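Local coordinates for serine protease p27 (Human astrovirus 1, PDB 2W5E), which is a trypsin-like serine protease with a catalytic triad that probably cleaves the viral polyprotein into its functional products, at residues 56-61 against 67-72; 14-19 against 32-37; 79-84 against 130-135. All coordinates share one frame; numbering follows the deposited sequence.

Contact 1 of 3, residues 56-61 against 67-72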
loop_
_atom_site.group_PDB
_atom_site.type_symbol
_atom_site.label_atom_id
_atom_site.label_comp_id
_atom_site.label_asym_id
_atom_site.label_seq_id
_atom_site.Cartn_x
_atom_site.Cartn_y
_atom_site.Cartn_z
ATOM N N ALA A 56 -30.960 3.870 -0.613
ATOM C CA ALA A 56 -30.337 4.478 0.555
ATOM C C ALA A 56 -31.221 5.589 1.102
ATOM O O ALA A 56 -31.946 6.231 0.351
ATOM C CB ALA A 56 -28.946 5.020 0.200
ATOM N N LYS A 57 -31.144 5.814 2.408
ATOM C CA LYS A 57 -32.002 6.779 3.081
ATOM C C LYS A 57 -31.258 8.041 3.493
ATOM O O LYS A 57 -30.192 7.973 4.114
ATOM C CB LYS A 57 -32.657 6.138 4.309
ATOM C CG LYS A 57 -33.754 6.980 4.939
ATOM C CD LYS A 57 -34.320 6.311 6.189
ATOM C CE LYS A 57 -35.577 7.017 6.660
ATOM N NZ LYS A 57 -36.208 6.340 7.831
ATOM N N VAL A 58 -31.838 9.190 3.154
ATOM C CA VAL A 58 -31.334 10.481 3.615
ATOM C C VAL A 58 -31.317 10.493 5.146
ATOM O O VAL A 58 -32.300 10.113 5.782
ATOM C CB VAL A 58 -32.179 11.660 3.063
ATOM C CG1 VAL A 58 -31.691 12.994 3.620
ATOM C CG2 VAL A 58 -32.130 11.683 1.547
ATOM N N ARG A 59 -30.187 10.905 5.716
ATOM C CA ARG A 59 -29.998 10.956 7.169
ATOM C C ARG A 59 -30.261 12.349 7.745
ATOM O O ARG A 59 -30.964 12.487 8.749
ATOM C CB ARG A 59 -28.579 10.489 7.540
ATOM C CG ARG A 59 -28.215 10.675 9.003
ATOM C CD ARG A 59 -26.833 10.122 9.349
ATOM N NE ARG A 59 -25.721 10.928 8.834
ATOM C CZ ARG A 59 -25.344 12.109 9.322
ATOM N NH1 ARG A 59 -26.000 12.666 10.336
ATOM N NH2 ARG A 59 -24.312 12.745 8.786
ATOM N N TYR A 60 -29.700 13.377 7.108
ATOM C CA TYR A 60 -29.666 14.720 7.688
ATOM C C TYR A 60 -29.533 15.819 6.629
ATOM O O TYR A 60 -28.714 15.717 5.711
ATOM C CB TYR A 60 -28.528 14.804 8.722
ATOM C CG TYR A 60 -28.310 16.158 9.371
ATOM C CD1 TYR A 60 -29.365 16.868 9.947
ATOM C CD2 TYR A 60 -27.032 16.711 9.441
ATOM C CE1 TYR A 60 -29.152 18.107 10.552
ATOM C CE2 TYR A 60 -26.810 17.941 10.041
ATOM C CZ TYR A 60 -27.870 18.635 10.596
ATOM O OH TYR A 60 -27.641 19.860 11.189
ATOM N N MET A 61 -30.357 16.855 6.771
ATOM C CA MET A 61 -30.366 18.007 5.875
ATOM C C MET A 61 -30.118 19.279 6.684
ATOM O O MET A 61 -31.066 19.875 7.192
ATOM C CB MET A 61 -31.716 18.136 5.156
ATOM C CG MET A 61 -32.171 16.925 4.362
ATOM S SD MET A 61 -31.381 16.788 2.754
ATOM C CE MET A 61 -32.127 18.148 1.862
ATOM N N ALA A 67 -26.530 17.494 1.642
ATOM C CA ALA A 67 -27.319 16.368 2.138
ATOM C C ALA A 67 -26.423 15.211 2.587
ATOM O O ALA A 67 -25.432 14.890 1.932
ATOM C CB ALA A 67 -28.303 15.901 1.072
ATOM N N PHE A 68 -26.784 14.595 3.710
ATOM C CA PHE A 68 -26.073 13.427 4.217
ATOM C C PHE A 68 -26.957 12.187 4.131
ATOM O O PHE A 68 -28.057 12.154 4.685
ATOM C CB PHE A 68 -25.590 13.659 5.656
ATOM C CG PHE A 68 -24.579 14.763 5.787
ATOM C CD1 PHE A 68 -23.216 14.503 5.640
ATOM C CD2 PHE A 68 -24.985 16.064 6.056
ATOM C CE1 PHE A 68 -22.275 15.529 5.751
ATOM C CE2 PHE A 68 -24.054 17.094 6.171
ATOM C CZ PHE A 68 -22.692 16.823 6.021
ATOM N N ILE A 69 -26.454 11.179 3.429
ATOM C CA ILE A 69 -27.158 9.929 3.192
ATOM C C ILE A 69 -26.409 8.800 3.910
ATOM O O ILE A 69 -25.192 8.696 3.795
ATOM C CB ILE A 69 -27.230 9.635 1.669
ATOM C CG1 ILE A 69 -27.994 10.752 0.940
ATOM C CG2 ILE A 69 -27.839 8.264 1.396
ATOM C CD1 ILE A 69 -27.657 10.887 -0.529
ATOM N N THR A 70 -27.133 7.961 4.652
ATOM C CA THR A 70 -26.532 6.788 5.293
ATOM C C THR A 70 -26.047 5.802 4.226
ATOM O O THR A 70 -26.819 5.395 3.355
ATOM C CB THR A 70 -27.528 6.113 6.277
ATOM O OG1 THR A 70 -27.894 7.051 7.298
ATOM C CG2 THR A 70 -26.918 4.873 6.931
ATOM N N CYS A 71 -24.758 5.454 4.262
ATOM C CA CYS A 71 -24.228 4.467 3.323
ATOM C C CYS A 71 -24.871 3.112 3.596
ATOM O O CYS A 71 -24.886 2.659 4.743
ATOM C CB CYS A 71 -22.700 4.355 3.397
ATOM S SG CYS A 71 -21.982 3.278 2.126
ATOM N N PRO A 72 -25.434 2.477 2.550
ATOM C CA PRO A 72 -25.995 1.133 2.677
ATOM C C PRO A 72 -24.988 0.156 3.283
ATOM O O PRO A 72 -23.797 0.219 2.964
ATOM C CB PRO A 72 -26.310 0.750 1.232
ATOM C CG PRO A 72 -26.571 2.042 0.564
ATOM C CD PRO A 72 -25.610 3.012 1.186
#
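The guanidinium of Arg59 comes in at a slant over the root of the Phe68 side chain on the neighbouring strand, with NH2 of Arg59 3.5 Å from CB of Phe68 and the two flat groups turned 41° apart. CG of Arg59 stands anti to the backbone N, and the aliphatic part crosses Thr70 at about a right angle, its CB 3.5 Å from OG1 of Thr70. A bend at chi3 (73°) then swings the guanidinium to the Phe68 side, where Asp31 supplies a salt bridge to NH2 and Phe160 O accepts a hydrogen bond from it. Tyr60 lies alongside Phe68, the two pointing the same way, with CD2 of Tyr60 4.0 Å from CD2 of Phe68. These residues belong to the hairpin of strands 52-60 and 66-70 in the first barrel of the chymotrypsin-like fold, where a classic beta bulge sets two residues, Arg59 and Tyr60, opposite the single Phe68, whose O accepts from Arg59 N at 2.7 Å and from Tyr60 N at 3.2 Å. In return Phe68 N bonds to Tyr60 O at 3.0 Å, and that oxygen also sits at the edge of the Phe68 ring. The other face of the sheet carries Val58 and Ile69, with CG2 of Ile69 3.6 Å from CB of Ala56. Past the bulge, SD of Met61 rests on CB of Ala67 at 3.6 Å.

Contact 2 of 3, residues 14-19 against 32-37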
loop_
_atom_site.group_PDB
_atom_site.type_symbol
_atom_site.label_atom_id
_atom_site.label_comp_id
_atom_site.label_asym_id
_atom_site.label_seq_id
_atom_site.Cartn_x
_atom_site.Cartn_y
_atom_site.Cartn_z
ATOM N N CYS A 14 -19.831 8.164 -6.099
ATOM C CA CYS A 14 -20.969 7.371 -6.542
ATOM C C CYS A 14 -21.944 8.266 -7.307
ATOM O O CYS A 14 -21.769 9.487 -7.364
ATOM C CB CYS A 14 -21.664 6.674 -5.359
ATOM S SG CYS A 14 -22.386 7.769 -4.122
ATOM N N VAL A 15 -22.961 7.656 -7.898
ATOM C CA VAL A 15 -24.001 8.413 -8.599
ATOM C C VAL A 15 -25.304 8.327 -7.803
ATOM O O VAL A 15 -25.702 7.241 -7.378
ATOM C CB VAL A 15 -24.180 7.911 -10.058
ATOM C CG1 VAL A 15 -25.372 8.588 -10.744
ATOM C CG2 VAL A 15 -22.902 8.149 -10.865
ATOM N N ILE A 16 -25.935 9.479 -7.575
ATOM C CA ILE A 16 -27.244 9.543 -6.927
ATOM C C ILE A 16 -28.334 9.683 -7.999
ATOM O O ILE A 16 -28.268 10.578 -8.848
ATOM C CB ILE A 16 -27.346 10.725 -5.915
ATOM C CG1 ILE A 16 -26.123 10.788 -4.976
ATOM C CG2 ILE A 16 -28.674 10.680 -5.136
ATOM C CD1 ILE A 16 -26.082 9.745 -3.889
ATOM N N ASP A 17 -29.319 8.787 -7.950
ATOM C CA ASP A 17 -30.405 8.739 -8.925
ATOM C C ASP A 17 -31.755 8.989 -8.242
ATOM O O ASP A 17 -32.082 8.348 -7.242
ATOM C CB ASP A 17 -30.393 7.386 -9.655
ATOM C CG ASP A 17 -31.628 7.166 -10.527
ATOM O OD1 ASP A 17 -31.759 7.836 -11.572
ATOM O OD2 ASP A 17 -32.460 6.304 -10.169
ATOM N N THR A 18 -32.506 9.954 -8.775
ATOM C CA THR A 18 -33.865 10.270 -8.321
ATOM C C THR A 18 -34.778 10.443 -9.547
ATOM O O THR A 18 -34.282 10.491 -10.677
ATOM C CB THR A 18 -33.921 11.577 -7.478
ATOM O OG1 THR A 18 -33.681 12.711 -8.323
ATOM C CG2 THR A 18 -32.918 11.554 -6.324
ATOM N N PRO A 19 -36.112 10.535 -9.334
ATOM C CA PRO A 19 -37.004 10.784 -10.476
ATOM C C PRO A 19 -36.741 12.118 -11.191
ATOM O O PRO A 19 -37.101 12.266 -12.361
ATOM C CB PRO A 19 -38.405 10.783 -9.842
ATOM C CG PRO A 19 -38.251 10.028 -8.557
ATOM C CD PRO A 19 -36.870 10.384 -8.077
ATOM N N ILE A 32 -22.825 9.081 2.631
ATOM C CA ILE A 32 -22.675 9.553 1.268
ATOM C C ILE A 32 -23.110 11.021 1.296
ATOM O O ILE A 32 -24.230 11.342 1.726
ATOM C CB ILE A 32 -23.532 8.739 0.272
ATOM C CG1 ILE A 32 -23.114 7.264 0.285
ATOM C CG2 ILE A 32 -23.438 9.338 -1.136
ATOM C CD1 ILE A 32 -24.046 6.322 -0.468
ATOM N N VAL A 33 -22.212 11.906 0.865
ATOM C CA VAL A 33 -22.455 13.348 0.884
ATOM C C VAL A 33 -22.779 13.834 -0.530
ATOM O O VAL A 33 -22.155 13.396 -1.499
ATOM C CB VAL A 33 -21.228 14.129 1.454
ATOM C CG1 VAL A 33 -21.565 15.604 1.679
ATOM C CG2 VAL A 33 -20.735 13.506 2.763
ATOM N N THR A 34 -23.767 14.720 -0.641
ATOM C CA THR A 34 -24.115 15.345 -1.927
ATOM C C THR A 34 -24.707 16.744 -1.713
ATOM O O THR A 34 -24.747 17.233 -0.581
ATOM C CB THR A 34 -25.047 14.435 -2.786
ATOM O OG1 THR A 34 -25.121 14.932 -4.130
ATOM C CG2 THR A 34 -26.459 14.336 -2.182
ATOM N N ALA A 35 -25.134 17.390 -2.797
ATOM C CA ALA A 35 -25.807 18.688 -2.715
ATOM C C ALA A 35 -27.288 18.483 -2.402
ATOM O O ALA A 35 -27.890 17.504 -2.846
ATOM C CB ALA A 35 -25.637 19.463 -4.016
ATOM N N ALA A 36 -27.871 19.407 -1.646
ATOM C CA ALA A 36 -29.278 19.307 -1.255
ATOM C C ALA A 36 -30.215 19.099 -2.449
ATOM O O ALA A 36 -31.124 18.272 -2.387
ATOM C CB ALA A 36 -29.698 20.515 -0.438
ATOM N N HIS A 37 -29.985 19.827 -3.540
ATOM C CA HIS A 37 -30.884 19.743 -4.699
ATOM C C HIS A 37 -30.781 18.436 -5.501
ATOM O O HIS A 37 -31.657 18.135 -6.306
ATOM C CB HIS A 37 -30.776 20.983 -5.601
ATOM C CG HIS A 37 -29.556 21.011 -6.467
ATOM N ND1 HIS A 37 -28.369 21.586 -6.064
ATOM C CD2 HIS A 37 -29.349 20.560 -7.726
ATOM C CE1 HIS A 37 -27.480 21.478 -7.035
ATOM N NE2 HIS A 37 -28.050 20.862 -8.055
#
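Ile32 meets Cys14 and Ile16 through a single methyl. Its CG2 lies 3.5 Å from SG of Cys14 and 3.8 Å from CD1 of Ile16. With that branch anti to the backbone N of Ile32, the methyl serves both partners, while the Ile16 and Ile32 side chains lie antiparallel, each running past the other. The apolar cluster continues into neighbouring strands, where Val45 and Ile69 pack on Ile16, and Val47 and Phe27 on Ile32. Strands 13-18 and 31-35 are not paired: strand 21-28 lies between them in the sheet, their local axes pass 9.2 Å apart at 60°, and they touch by side chains across the interior of the first beta barrel of the trypsin-like fold.

Polar groups take little part. OG1 of Thr34 comes 4.3 Å from CG1 of Ile16, a loose approach, and its hydrogen bond goes to Thr24 O. At the end of strand 31-35, Ala35 is the N-cap of the short helix carrying the catalytic His37, whose NE2 bonds to OG of the catalytic Ser127.

With only carbon and sulfur in close touch, the contact depends on shape and dispersion, and the directional bonds of both strands are made to other neighbours, including the strand between them.

Contact 3 of 3, residues 79-84 against 130-135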
loop_
_atom_site.group_PDB
_atom_site.type_symbol
_atom_site.label_atom_id
_atom_site.label_comp_id
_atom_site.label_asym_id
_atom_site.label_seq_id
_atom_site.Cartn_x
_atom_site.Cartn_y
_atom_site.Cartn_z
ATOM N N ALA A 79 -12.753 3.593 -1.406
ATOM C CA ALA A 79 -12.135 4.828 -0.928
ATOM C C ALA A 79 -13.174 5.750 -0.317
ATOM O O ALA A 79 -14.347 5.728 -0.704
ATOM C CB ALA A 79 -11.406 5.546 -2.068
ATOM N N ARG A 80 -12.731 6.548 0.650
ATOM C CA ARG A 80 -13.550 7.588 1.251
ATOM C C ARG A 80 -12.721 8.855 1.339
ATOM O O ARG A 80 -11.484 8.805 1.329
ATOM C CB ARG A 80 -14.013 7.198 2.652
ATOM C CG ARG A 80 -14.862 5.942 2.736
ATOM C CD ARG A 80 -15.073 5.537 4.188
ATOM N NE ARG A 80 -15.932 4.362 4.304
ATOM C CZ ARG A 80 -15.526 3.104 4.141
ATOM N NH1 ARG A 80 -14.255 2.828 3.858
ATOM N NH2 ARG A 80 -16.397 2.114 4.268
ATOM N N LEU A 81 -13.406 9.984 1.450
ATOM C CA LEU A 81 -12.746 11.273 1.521
ATOM C C LEU A 81 -12.769 11.827 2.937
ATOM O O LEU A 81 -13.781 11.759 3.629
ATOM C CB LEU A 81 -13.392 12.261 0.542
ATOM C CG LEU A 81 -13.408 11.886 -0.949
ATOM C CD1 LEU A 81 -14.089 12.966 -1.771
ATOM C CD2 LEU A 81 -12.000 11.605 -1.484
ATOM N N LYS A 82 -11.634 12.369 3.359
ATOM C CA LYS A 82 -11.536 13.035 4.650
ATOM C C LYS A 82 -11.584 14.548 4.474
ATOM O O LYS A 82 -11.283 15.066 3.398
ATOM C CB LYS A 82 -10.266 12.593 5.391
ATOM C CG LYS A 82 -10.371 11.181 5.966
ATOM C CD LYS A 82 -9.124 10.762 6.744
ATOM C CE LYS A 82 -8.085 10.092 5.845
ATOM N NZ LYS A 82 -7.027 9.383 6.635
ATOM N N LEU A 83 -11.995 15.252 5.523
ATOM C CA LEU A 83 -12.006 16.709 5.497
ATOM C C LEU A 83 -10.640 17.266 5.874
ATOM O O LEU A 83 -9.853 16.595 6.550
ATOM C CB LEU A 83 -13.094 17.265 6.416
ATOM C CG LEU A 83 -14.457 17.496 5.756
ATOM C CD1 LEU A 83 -15.186 16.189 5.494
ATOM C CD2 LEU A 83 -15.293 18.395 6.630
ATOM N N SER A 84 -10.355 18.484 5.425
ATOM C CA SER A 84 -9.052 19.090 5.683
ATOM C C SER A 84 -8.961 19.705 7.070
ATOM O O SER A 84 -9.905 20.343 7.546
ATOM C CB SER A 84 -8.704 20.139 4.632
ATOM O OG SER A 84 -7.448 20.726 4.938
ATOM N N PRO A 130 -17.471 16.483 -4.984
ATOM C CA PRO A 130 -16.553 16.967 -3.965
ATOM C C PRO A 130 -15.520 17.915 -4.582
ATOM O O PRO A 130 -14.987 17.647 -5.665
ATOM C CB PRO A 130 -15.881 15.684 -3.457
ATOM C CG PRO A 130 -15.948 14.744 -4.618
ATOM C CD PRO A 130 -17.254 15.057 -5.297
ATOM N N VAL A 131 -15.276 19.028 -3.904
ATOM C CA VAL A 131 -14.202 19.940 -4.275
ATOM C C VAL A 131 -13.098 19.741 -3.246
ATOM O O VAL A 131 -13.282 20.060 -2.078
ATOM C CB VAL A 131 -14.680 21.413 -4.316
ATOM C CG1 VAL A 131 -13.559 22.329 -4.800
ATOM C CG2 VAL A 131 -15.900 21.554 -5.237
ATOM N N CYS A 132 -11.966 19.196 -3.688
ATOM C CA CYS A 132 -10.869 18.808 -2.786
ATOM C C CYS A 132 -9.682 19.770 -2.839
ATOM O O CYS A 132 -9.536 20.508 -3.798
ATOM C CB CYS A 132 -10.385 17.395 -3.133
ATOM S SG CYS A 132 -11.649 16.115 -2.951
ATOM N N ASP A 133 -8.842 19.755 -1.800
ATOM C CA ASP A 133 -7.569 20.485 -1.832
ATOM C C ASP A 133 -6.520 19.715 -2.646
ATOM O O ASP A 133 -6.825 18.673 -3.228
ATOM C CB ASP A 133 -7.067 20.839 -0.411
ATOM C CG ASP A 133 -6.696 19.614 0.434
ATOM O OD1 ASP A 133 -6.482 18.504 -0.100
ATOM O OD2 ASP A 133 -6.610 19.773 1.667
ATOM N N LYS A 134 -5.289 20.227 -2.678
ATOM C CA LYS A 134 -4.196 19.610 -3.456
ATOM C C LYS A 134 -3.763 18.242 -2.926
ATOM O O LYS A 134 -3.015 17.525 -3.589
ATOM C CB LYS A 134 -2.978 20.549 -3.542
ATOM C CG LYS A 134 -2.368 20.957 -2.196
ATOM C CD LYS A 134 -1.252 21.975 -2.416
ATOM C CE LYS A 134 -1.355 23.138 -1.447
ATOM N NZ LYS A 134 -0.576 22.929 -0.197
ATOM N N TYR A 135 -4.236 17.898 -1.733
ATOM C CA TYR A 135 -3.934 16.614 -1.105
ATOM C C TYR A 135 -5.135 15.659 -1.070
ATOM O O TYR A 135 -5.095 14.619 -0.406
ATOM C CB TYR A 135 -3.387 16.845 0.305
ATOM C CG TYR A 135 -2.014 17.486 0.338
ATOM C CD1 TYR A 135 -0.922 16.874 -0.284
ATOM C CD2 TYR A 135 -1.797 18.688 1.009
ATOM C CE1 TYR A 135 0.350 17.456 -0.248
ATOM C CE2 TYR A 135 -0.524 19.274 1.053
ATOM C CZ TYR A 135 0.538 18.652 0.421
ATOM O OH TYR A 135 1.798 19.220 0.459
HETATM O O HOH W 1 -5.036 18.704 3.592
#
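Ser84 and Asp133 approach each other, but a water links them, and loosely: OG of Ser84 and OD2 of Asp133 lie 3.5 Å apart without a direct hydrogen bond. The water donates to OD2 of Asp133 at 2.7 Å and makes only a weak bond with OG of Ser84. The setting is the connection between the two beta barrels of the trypsin-like fold. Residues 79-84, in the link after strand 66-70, run past strand 130-132 of the second barrel and the turn that follows it.

Deeper in, the contact is apolar. CD1 of Leu81 carries it, 3.7 Å from CB of Pro130, with the two side chains crossing at about a right angle. The same methyl reaches SG of Cys132 at 4.2 Å. Phe26 of the first barrel and Met95 and Val138 of the second pack around Leu81 too, so this leucine sits where the barrels meet.

After strand 130-132 the chain turns, and the ring of Tyr135 makes a cation-pi contact with Arg80 of a neighbouring subunit. Asp133 holds this turn with its other carboxylate oxygen, OD1, which also accepts from Arg137 N. Tyr135 N closes an Asx turn by donating to OD1 of Asp133 at 2.8 Å, coming in 50° out of the carboxylate plane.

From the N terminus, the contacts close in series, and none nests in or crosses another. Contact 2 comes first, bringing strand 13-18 against strand 31-35 over a loop of 12 residues that holds the strand between them. Contact 1 follows with a five-residue connection that contains the catalytic Asp65. The two touch, since strands 31-35 and 66-70 are neighbours in the first barrel; Ile69 O lies 2.7 Å from Ile32 N, a probable hydrogen bond. Contact 3 closes the longest loop, 45 residues including Ser127, and ties the inter-barrel link to the second barrel. Its centre lies about 18 Å from that of contact 2.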